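Local coordinates for protein 3-hydroxyadipyl-CoA dehydrogenase (Escherichia coli, PDB 3MOG) that catalyses the NAD-dependent oxidation of 3-hydroxyadipyl-CoA to 3-oxoadipyl-CoA in the breakdown of phenylacetate, working as a homotrimer, at residues C[88-93]-C[116-121]; C[11-16]-C[33-38]. All blocks are in the same frame, centred on the assembly; numbering follows the deposited sequence.

Contact 1 (C[88-93]-C[116-121])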
loop_
_atom_site.group_PDB
_atom_site.type_symbol
_atom_site.label_atom_id
_atom_site.label_comp_id
_atom_site.label_asym_id
_atom_site.label_seq_id
_atom_site.Cartn_x
_atom_site.Cartn_y
_atom_site.Cartn_z
ATOM N N VAL C 88 -20.548 31.801 -11.454
ATOM C CA VAL C 88 -19.193 32.119 -11.086
ATOM C C VAL C 88 -18.323 30.914 -11.407
ATOM O O VAL C 88 -18.654 29.773 -11.029
ATOM C CB VAL C 88 -19.068 32.456 -9.590
ATOM C CG1 VAL C 88 -17.632 32.790 -9.253
ATOM C CG2 VAL C 88 -19.963 33.621 -9.227
ATOM N N ILE C 89 -17.225 31.165 -12.119
ATOM C CA ILE C 89 -16.226 30.136 -12.384
ATOM C C ILE C 89 -14.915 30.546 -11.707
ATOM O O ILE C 89 -14.258 31.489 -12.130
ATOM C CB ILE C 89 -16.008 29.919 -13.889
ATOM C CG1 ILE C 89 -17.330 29.595 -14.583
ATOM C CG2 ILE C 89 -14.996 28.792 -14.144
ATOM C CD1 ILE C 89 -17.252 29.670 -16.100
ATOM N N GLU C 90 -14.551 29.816 -10.663
ATOM C CA GLU C 90 -13.361 30.096 -9.862
ATOM C C GLU C 90 -12.148 29.378 -10.437
ATOM O O GLU C 90 -12.183 28.180 -10.662
ATOM C CB GLU C 90 -13.617 29.639 -8.416
ATOM C CG GLU C 90 -12.494 29.897 -7.441
ATOM C CD GLU C 90 -11.354 28.893 -7.543
ATOM O OE1 GLU C 90 -11.618 27.671 -7.634
ATOM O OE2 GLU C 90 -10.192 29.342 -7.551
ATOM N N ALA C 91 -11.060 30.110 -10.643
ATOM C CA ALA C 91 -9.824 29.521 -11.126
ATOM C C ALA C 91 -8.602 30.233 -10.523
ATOM O O ALA C 91 -7.706 30.654 -11.241
ATOM C CB ALA C 91 -9.789 29.583 -12.643
ATOM N N ALA C 92 -8.581 30.385 -9.205
ATOM C CA ALA C 92 -7.454 31.043 -8.531
ATOM C C ALA C 92 -6.592 30.019 -7.782
ATOM O O ALA C 92 -6.123 29.054 -8.400
ATOM C CB ALA C 92 -7.946 32.161 -7.614
ATOM N N SER C 93 -6.389 30.212 -6.478
ATOM C CA SER C 93 -5.507 29.334 -5.686
ATOM C C SER C 93 -6.023 27.903 -5.606
ATOM O O SER C 93 -7.220 27.688 -5.437
ATOM C CB SER C 93 -5.290 29.892 -4.272
ATOM O OG SER C 93 -4.534 29.006 -3.458
ATOM N N LEU C 116 -22.128 28.162 -8.611
ATOM C CA LEU C 116 -20.803 28.456 -8.092
ATOM C C LEU C 116 -19.864 27.336 -8.482
ATOM O O LEU C 116 -19.922 26.241 -7.942
ATOM C CB LEU C 116 -20.828 28.622 -6.568
ATOM C CG LEU C 116 -21.619 29.766 -5.936
ATOM C CD1 LEU C 116 -21.435 29.757 -4.409
ATOM C CD2 LEU C 116 -21.214 31.097 -6.536
ATOM N N THR C 117 -19.002 27.592 -9.447
ATOM C CA THR C 117 -18.198 26.508 -9.948
ATOM C C THR C 117 -16.721 26.768 -9.793
ATOM O O THR C 117 -16.289 27.912 -9.615
ATOM C CB THR C 117 -18.524 26.190 -11.412
ATOM O OG1 THR C 117 -18.138 27.287 -12.239
ATOM C CG2 THR C 117 -20.009 25.931 -11.590
ATOM N N THR C 118 -15.951 25.690 -9.850
ATOM C CA THR C 118 -14.505 25.796 -9.815
ATOM C C THR C 118 -13.873 25.021 -10.966
ATOM O O THR C 118 -14.391 23.980 -11.392
ATOM C CB THR C 118 -13.929 25.336 -8.450
ATOM O OG1 THR C 118 -12.498 25.318 -8.512
ATOM C CG2 THR C 118 -14.427 23.981 -8.091
ATOM N N ASN C 119 -12.765 25.558 -11.470
ATOM C CA ASN C 119 -11.991 24.944 -12.544
ATOM C C ASN C 119 -11.009 23.916 -11.995
ATOM O O ASN C 119 -10.251 23.335 -12.751
ATOM C CB ASN C 119 -11.236 26.030 -13.349
ATOM C CG ASN C 119 -10.368 25.449 -14.481
ATOM O OD1 ASN C 119 -10.807 24.596 -15.251
ATOM N ND2 ASN C 119 -9.125 25.901 -14.562
ATOM N N THR C 120 -11.014 23.687 -10.684
ATOM C CA THR C 120 -9.973 22.842 -10.079
ATOM C C THR C 120 -9.897 21.428 -10.652
ATOM O O THR C 120 -10.918 20.854 -11.037
ATOM C CB THR C 120 -10.072 22.752 -8.540
ATOM O OG1 THR C 120 -8.865 22.168 -8.041
ATOM C CG2 THR C 120 -11.253 21.911 -8.087
ATOM N N SER C 121 -8.676 20.904 -10.716
ATOM C CA SER C 121 -8.412 19.540 -11.164
ATOM C C SER C 121 -8.141 18.620 -9.984
ATOM O O SER C 121 -8.147 17.403 -10.132
ATOM C CB SER C 121 -7.172 19.510 -12.053
ATOM O OG SER C 121 -7.257 20.441 -13.105
#
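Glu90 and Thr118 lie side by side on one face of a parallel strand pair, and Thr118 OG1 donates to Glu90 OE1 over 2.7 Å, meeting that oxygen nearly end-on to its C-O bond. The same hydroxyl accepts from Thr120 N, which makes an ST turn where strand 115-118 ends. The other carboxylate oxygen, Glu90 OE2, is approached from above the carboxylate plane by the backbone N of Ala92, at a distance too short to be taken at face value. With CG anti to the backbone N and a bend at chi2 (-79°), the Glu90 chain folds back so that its two oxygens face both strand ends. An alanine here would probably leave the Thr118 hydroxyl without its acceptor and open a gap beside Leu102. This is a later beta-alpha-beta unit of the Rossmann-type NAD-binding domain, strands 87-90 and 115-118 joined through helix 96-109. Its backbone pairing is regular: Thr117 N to Val88 O, Glu90 N to Thr117 O and Asn119 N to Glu90 O. Val88 O is gripped twice, since Thr117 OG1 (chi1 66°) also reaches it, at 2.8 Å, while packing 3.4 Å from Ile89 CG1. Beside Glu90, Val88 CG2 touches Leu116 CD2 at 3.9 Å. Further out, Lys99 and Leu102 of helix 96-109 lie against Glu90, and Asn119 OD1 is held by the backbone N of Phe143.

Contact 2 (C[11-16]-C[33-38])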
loop_
_atom_site.group_PDB
_atom_site.type_symbol
_atom_site.label_atom_id
_atom_site.label_comp_id
_atom_site.label_asym_id
_atom_site.label_seq_id
_atom_site.Cartn_x
_atom_site.Cartn_y
_atom_site.Cartn_z
ATOM N N ILE C 11 -13.203 34.090 -11.626
ATOM C CA ILE C 11 -12.308 34.498 -10.544
ATOM C C ILE C 11 -10.896 34.013 -10.810
ATOM O O ILE C 11 -10.637 32.806 -10.835
ATOM C CB ILE C 11 -12.770 33.966 -9.184
ATOM C CG1 ILE C 11 -14.204 34.396 -8.897
ATOM C CG2 ILE C 11 -11.815 34.438 -8.064
ATOM C CD1 ILE C 11 -14.685 33.997 -7.507
ATOM N N GLY C 12 -9.986 34.958 -11.011
ATOM C CA GLY C 12 -8.593 34.641 -11.276
ATOM C C GLY C 12 -8.171 35.235 -12.594
ATOM O O GLY C 12 -8.957 35.269 -13.534
ATOM N N SER C 13 -6.922 35.694 -12.661
ATOM C CA SER C 13 -6.381 36.364 -13.839
ATOM C C SER C 13 -5.243 35.588 -14.507
ATOM O O SER C 13 -4.594 36.107 -15.422
ATOM C CB SER C 13 -5.892 37.769 -13.459
ATOM O OG SER C 13 -4.815 37.701 -12.533
ATOM N N GLY C 14 -4.996 34.355 -14.056
ATOM C CA GLY C 14 -3.996 33.478 -14.680
ATOM C C GLY C 14 -4.429 32.959 -16.051
ATOM O O GLY C 14 -5.446 33.405 -16.597
ATOM N N THR C 15 -3.669 32.008 -16.602
ATOM C CA THR C 15 -3.947 31.480 -17.945
ATOM C C THR C 15 -5.355 30.927 -18.057
ATOM O O THR C 15 -6.056 31.215 -19.023
ATOM C CB THR C 15 -2.971 30.345 -18.383
ATOM O OG1 THR C 15 -1.651 30.622 -17.917
ATOM C CG2 THR C 15 -2.948 30.232 -19.900
ATOM N N MET C 16 -5.755 30.132 -17.067
ATOM C CA MET C 16 -7.065 29.489 -17.101
ATOM C C MET C 16 -8.202 30.496 -16.948
ATOM O O MET C 16 -9.109 30.503 -17.757
ATOM C CB MET C 16 -7.167 28.293 -16.135
ATOM C CG MET C 16 -6.313 27.044 -16.538
ATOM S SD MET C 16 -6.355 26.578 -18.301
ATOM C CE MET C 16 -8.029 25.956 -18.407
ATOM N N LEU C 33 -14.507 39.828 -14.636
ATOM C CA LEU C 33 -13.227 39.198 -14.350
ATOM C C LEU C 33 -12.645 39.748 -13.035
ATOM O O LEU C 33 -12.207 40.893 -12.975
ATOM C CB LEU C 33 -12.255 39.402 -15.518
ATOM C CG LEU C 33 -10.883 38.700 -15.511
ATOM C CD1 LEU C 33 -10.992 37.164 -15.480
ATOM C CD2 LEU C 33 -10.105 39.131 -16.737
ATOM N N TYR C 34 -12.656 38.923 -11.992
ATOM C CA TYR C 34 -12.293 39.344 -10.643
ATOM C C TYR C 34 -10.908 38.890 -10.207
ATOM O O TYR C 34 -10.564 37.714 -10.320
ATOM C CB TYR C 34 -13.330 38.846 -9.622
ATOM C CG TYR C 34 -12.917 39.035 -8.167
ATOM C CD1 TYR C 34 -12.469 37.957 -7.398
ATOM C CD2 TYR C 34 -12.965 40.295 -7.562
ATOM C CE1 TYR C 34 -12.086 38.123 -6.072
ATOM C CE2 TYR C 34 -12.581 40.470 -6.223
ATOM C CZ TYR C 34 -12.145 39.382 -5.493
ATOM O OH TYR C 34 -11.762 39.547 -4.183
ATOM N N ASP C 35 -10.138 39.849 -9.697
ATOM C CA ASP C 35 -8.887 39.620 -8.983
ATOM C C ASP C 35 -8.674 40.840 -8.086
ATOM O O ASP C 35 -9.168 41.931 -8.404
ATOM C CB ASP C 35 -7.719 39.478 -9.960
ATOM C CG ASP C 35 -6.501 38.817 -9.336
ATOM O OD1 ASP C 35 -6.436 38.678 -8.094
ATOM O OD2 ASP C 35 -5.597 38.427 -10.099
ATOM N N ILE C 36 -7.950 40.659 -6.978
ATOM C CA ILE C 36 -7.652 41.775 -6.064
ATOM C C ILE C 36 -6.633 42.775 -6.633
ATOM O O ILE C 36 -6.642 43.952 -6.264
ATOM C CB ILE C 36 -7.195 41.300 -4.658
ATOM C CG1 ILE C 36 -6.055 40.279 -4.770
ATOM C CG2 ILE C 36 -8.390 40.741 -3.858
ATOM C CD1 ILE C 36 -5.060 40.337 -3.624
ATOM N N SER C 37 -5.767 42.307 -7.527
ATOM C CA SER C 37 -4.765 43.156 -8.171
ATOM C C SER C 37 -5.280 43.694 -9.512
ATOM O O SER C 37 -5.606 42.919 -10.425
ATOM C CB SER C 37 -3.457 42.385 -8.362
ATOM O OG SER C 37 -2.564 43.102 -9.191
ATOM N N ALA C 38 -5.354 45.023 -9.617
ATOM C CA ALA C 38 -5.821 45.700 -10.831
ATOM C C ALA C 38 -4.804 45.641 -11.979
ATOM O O ALA C 38 -5.191 45.665 -13.153
ATOM C CB ALA C 38 -6.212 47.151 -10.524
#
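Ser13 and Asp35 supply the polar side-chain link between the two segments: Ser13 OG donates to Asp35 OD2 over 2.7 Å, using the carboxylate's anti lone pair, on the side away from OD1. The serine hydroxyl sits between its own backbone N and carbonyl carbon (chi1 64°), a rotation that turns it to the aspartate, and Ser13 CB follows it to 3.4 Å from Asp35 OD2. Asp35 OD1 receives a weak, bent bond from the next amide, Ile36 N.

A backbone bond closes the pair just before this point. Gly12 N donates to Tyr34 O over 2.9 Å, the last parallel link before the two strands part. At Gly12 the backbone angles (122°/144°) would drive a CB against the carbonyl O of Ile11, so glycine is called for by the chain's own path.

The apolar contact is that of Ile11 CG2, which meets the Tyr34 ring at its edge and in its plane, 3.6 Å from CD1, the two side chains pointing the same way from neighbouring strands. On the other side of the sheet Leu33 CD1 makes a van der Waals contact, methyl against carbonyl oxygen, with Gly12 O at 3.4 Å, while Leu41 of helix 38-57 packs against the leucine.

Segment 11-16 is the strand-turn-helix start of a Rossmann domain, and segment 33-38 holds the end of the strand that returns beside it. Gly12 and Gly14 fit the GxGxxG pattern, with Gly14 as N-cap of helix 15-26. Asp35 follows strand 31-34, where NAD-binding relatives commonly carry an acid that binds the adenosine ribose; it is probably the counterpart of that acid, and the Ser13 bond would probably limit the turning of its carboxylate.

How the contacts relate
From the N terminus, strand 8-11 runs into the glycine-rich turn and helix 15-26, and contact 2 closes this first crossover when strand 31-34 arrives beside it. Two more helices and strand 73-76 follow before strand 87-90 enters on the other flank of strand 8-11; contact 1 then closes a later crossover, through helix 96-109, at strand 115-118. The loops are in series, neither nested nor crossed, yet their contacts adjoin within one sheet. Ile11 joins them: its N and O pair with Ile89 O and Ala91 N, and its CD1 packs on Val88 CG1. Asn119 ND2 also rests on Met16 CB, tying the end of strand 115-118 to helix 15-26.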